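Long-range contact in GH5 (Bacteroidetes bacterium AC2a, PDB 4YHE), which probably hydrolyses beta-1,4-glucan chains of cellulose as a family 5 endoglucanase encoded with a polysaccharide utilization locus: residues Tyr214-Asp219 against Ala239-Asp244. Numbering follows the deposited sequence.
Sequences YVCNPD and AVHSYD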
ATOM      1  N   TYR A 214       5.183  10.545   5.012  1.00 14.98           N
ATOM      2  CA  TYR A 214       6.584  10.166   5.017  1.00 16.63           C
ATOM      3  C   TYR A 214       6.760   8.670   5.274  1.00 15.41           C
ATOM      4  O   TYR A 214       6.272   8.149   6.284  1.00 14.54           O
ATOM      5  CB  TYR A 214       7.345  10.941   6.093  1.00 16.73           C
ATOM      6  CG  TYR A 214       8.842  10.845   5.922  1.00 16.83           C
ATOM      7  CD1 TYR A 214       9.532  11.762   5.151  1.00 18.06           C
ATOM      8  CD2 TYR A 214       9.559   9.833   6.533  1.00 17.46           C
ATOM      9  CE1 TYR A 214      10.906  11.689   5.007  1.00 18.11           C
ATOM     10  CE2 TYR A 214      10.917   9.733   6.379  1.00 17.68           C
ATOM     11  CZ  TYR A 214      11.588  10.666   5.626  1.00 18.07           C
ATOM     12  OH  TYR A 214      12.951  10.521   5.517  1.00 19.48           O
ATOM     13  N   VAL A 215       7.446   8.003   4.342  1.00 15.01           N
ATOM     14  CA  VAL A 215       7.671   6.539   4.348  1.00 15.19           C
ATOM     15  C   VAL A 215       6.405   5.709   4.660  1.00 15.10           C
ATOM     16  O   VAL A 215       6.505   4.606   5.117  1.00 14.95           O
ATOM     17  CB  VAL A 215       8.902   6.124   5.226  1.00 15.94           C
ATOM     18  CG1 VAL A 215       8.641   6.096   6.715  1.00 16.60           C
ATOM     19  CG2 VAL A 215       9.471   4.792   4.753  1.00 16.67           C
ATOM     20  N   CYS A 216       5.237   6.242   4.323  1.00 15.32           N
ATOM     21  CA  CYS A 216       3.918   5.600   4.619  1.00 15.82           C
ATOM     22  C   CYS A 216       3.654   5.294   6.098  1.00 16.97           C
ATOM     23  O   CYS A 216       2.835   4.416   6.449  1.00 18.08           O
ATOM     24  CB  CYS A 216       3.727   4.341   3.754  1.00 16.67           C
ATOM     25  SG  CYS A 216       3.423   4.722   2.014  1.00 19.48           S
ATOM     26  N   ASN A 217       4.338   6.028   6.981  1.00 17.65           N
ATOM     27  CA  ASN A 217       4.257   5.835   8.385  1.00 17.47           C
ATOM     28  C   ASN A 217       3.019   6.582   8.859  1.00 17.59           C
ATOM     29  O   ASN A 217       2.930   7.802   8.692  1.00 15.43           O
ATOM     30  CB  ASN A 217       5.516   6.409   9.086  1.00 18.35           C
ATOM     31  CG  ASN A 217       5.443   6.318  10.591  1.00 18.87           C
ATOM     32  OD1 ASN A 217       4.854   7.163  11.272  1.00 18.96           O
ATOM     33  ND2 ASN A 217       6.077   5.303  11.128  1.00 21.07           N
ATOM     34  N   PRO A 218       2.048   5.848   9.441  1.00 17.84           N
ATOM     35  CA  PRO A 218       0.811   6.516   9.868  1.00 18.50           C
ATOM     36  C   PRO A 218       0.995   7.760  10.748  1.00 18.31           C
ATOM     37  O   PRO A 218       0.383   8.801  10.496  1.00 19.77           O
ATOM     38  CB  PRO A 218       0.057   5.412  10.613  1.00 18.30           C
ATOM     39  CG  PRO A 218       0.542   4.149  10.016  1.00 18.94           C
ATOM     40  CD  PRO A 218       2.005   4.395   9.689  1.00 17.97           C
ATOM     41  N   ASP A 219       1.807   7.675  11.789  1.00 18.11           N
ATOM     42  CA  ASP A 219       1.976   8.842  12.642  1.00 18.01           C
ATOM     43  C   ASP A 219       2.637  10.024  11.955  1.00 17.91           C
ATOM     44  O   ASP A 219       2.179  11.157  12.141  1.00 17.67           O
ATOM     45  CB  ASP A 219       2.658   8.464  13.940  1.00 19.25           C
ATOM     46  CG  ASP A 219       1.734   7.627  14.831  1.00 21.15           C
ATOM     47  OD1 ASP A 219       0.484   7.750  14.697  1.00 24.13           O
ATOM     48  OD2 ASP A 219       2.238   6.843  15.620  1.00 21.12           O
ATOM     49  N   ALA A 239      -3.149   7.288   1.980  1.00 14.85           N
ATOM     50  CA  ALA A 239      -2.534   5.961   1.926  1.00 14.87           C
ATOM     51  C   ALA A 239      -1.538   5.834   3.052  1.00 14.29           C
ATOM     52  O   ALA A 239      -0.676   6.705   3.216  1.00 15.34           O
ATOM     53  CB  ALA A 239      -1.801   5.795   0.610  1.00 15.21           C
ATOM     54  N   VAL A 240      -1.580   4.709   3.751  1.00 14.34           N
ATOM     55  CA  VAL A 240      -0.586   4.383   4.775  1.00 13.67           C
ATOM     56  C   VAL A 240      -0.170   2.911   4.662  1.00 14.36           C
ATOM     57  O   VAL A 240      -0.880   2.085   4.038  1.00 14.24           O
ATOM     58  CB  VAL A 240      -1.117   4.685   6.205  1.00 13.95           C
ATOM     59  CG1 VAL A 240      -1.208   6.176   6.474  1.00 14.31           C
ATOM     60  CG2 VAL A 240      -2.491   4.083   6.435  1.00 14.47           C
ATOM     61  N   HIS A 241       0.967   2.573   5.281  1.00 14.21           N
ATOM     62  CA  HIS A 241       1.404   1.182   5.353  1.00 14.56           C
ATOM     63  C   HIS A 241       1.608   0.806   6.809  1.00 15.63           C
ATOM     64  O   HIS A 241       2.043   1.629   7.615  1.00 14.72           O
ATOM     65  CB  HIS A 241       2.715   0.921   4.599  1.00 14.71           C
ATOM     66  CG  HIS A 241       2.631   1.148   3.128  1.00 14.29           C
ATOM     67  ND1 HIS A 241       3.732   1.065   2.310  1.00 14.91           N
ATOM     68  CD2 HIS A 241       1.604   1.513   2.334  1.00 14.93           C
ATOM     69  CE1 HIS A 241       3.377   1.335   1.069  1.00 15.24           C
ATOM     70  NE2 HIS A 241       2.085   1.613   1.057  1.00 15.13           N
ATOM     71  N   SER A 242       1.281  -0.440   7.149  1.00 14.68           N
ATOM     72  CA  SER A 242       1.684  -0.984   8.456  1.00 15.16           C
ATOM     73  C   SER A 242       2.099  -2.436   8.470  1.00 15.09           C
ATOM     74  O   SER A 242       1.331  -3.346   8.096  1.00 13.81           O
ATOM     75  CB  SER A 242       0.603  -0.767   9.526  1.00 15.49           C
ATOM     76  OG  SER A 242       1.043  -1.291  10.772  1.00 16.30           O
ATOM     77  N   TYR A 243       3.329  -2.637   8.937  1.00 14.17           N
ATOM     78  CA  TYR A 243       3.860  -3.954   9.320  1.00 14.38           C
ATOM     79  C   TYR A 243       4.198  -3.969  10.839  1.00 15.74           C
ATOM     80  O   TYR A 243       5.177  -4.584  11.294  1.00 16.28           O
ATOM     81  CB  TYR A 243       5.068  -4.297   8.475  1.00 14.15           C
ATOM     82  CG  TYR A 243       4.800  -4.308   6.998  1.00 13.88           C
ATOM     83  CD1 TYR A 243       4.374  -5.464   6.364  1.00 14.04           C
ATOM     84  CD2 TYR A 243       4.962  -3.154   6.223  1.00 14.31           C
ATOM     85  CE1 TYR A 243       4.133  -5.500   4.994  1.00 14.63           C
ATOM     86  CE2 TYR A 243       4.725  -3.179   4.853  1.00 14.47           C
ATOM     87  CZ  TYR A 243       4.288  -4.347   4.254  1.00 13.52           C
ATOM     88  OH  TYR A 243       4.084  -4.409   2.913  1.00 14.63           O
ATOM     89  N   ASP A 244       3.329  -3.338  11.621  1.00 16.14           N
ATOM     90  CA  ASP A 244       3.574  -3.095  13.043  1.00 16.80           C
ATOM     91  C   ASP A 244       3.060  -4.230  13.926  1.00 16.75           C
ATOM     92  O   ASP A 244       1.970  -4.766  13.652  1.00 17.98           O
ATOM     93  CB  ASP A 244       2.886  -1.793  13.491  1.00 18.00           C
ATOM     94  CG  ASP A 244       3.404  -0.549  12.770  1.00 20.84           C
ATOM     95  OD1 ASP A 244       4.624  -0.377  12.667  1.00 22.92           O
ATOM     96  OD2 ASP A 244       2.570   0.259  12.280  1.00 21.53           O
TER
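Cys216 lies over one face of the His241 imidazole: its SG stands 3.5 Å from the ring centroid, only 9° off the normal, a sulfur-aromatic contact. Its CB makes a CH-pi contact nearer the root of the ring, 3.4 Å from His241 CG. Both side chains turn beside their own backbone N (chi1 -72° and -64°), which lays the C-S bond along the ring. The backbones are joined beside this contact by one nearly straight bond, His241 N to Cys216 O, 2.9 Å, in the carbonyl plane on a lone pair. Pro218 continues the packing: its CD rests 3.5 Å from His241 O, and its CG lies 4.2 Å from Val240 CB. His241 ND1 is hydrogen-bonded to Glu164 OE2, a bond that, with the cysteine over one face, would limit rotation of the ring. An alanine in place of His241 would probably leave Cys216 without its aromatic partner and Glu164 without this hydrogen bond. The Asn217 side chain N-caps helix 218-224. The contact ties the loop after strand 209-212 to the C-terminal end of neighbouring strand 236-242, at the catalytic end of the TIM barrel, where Glu164 and Glu295 are probably acid/base and nucleophile, as in family 5 relatives.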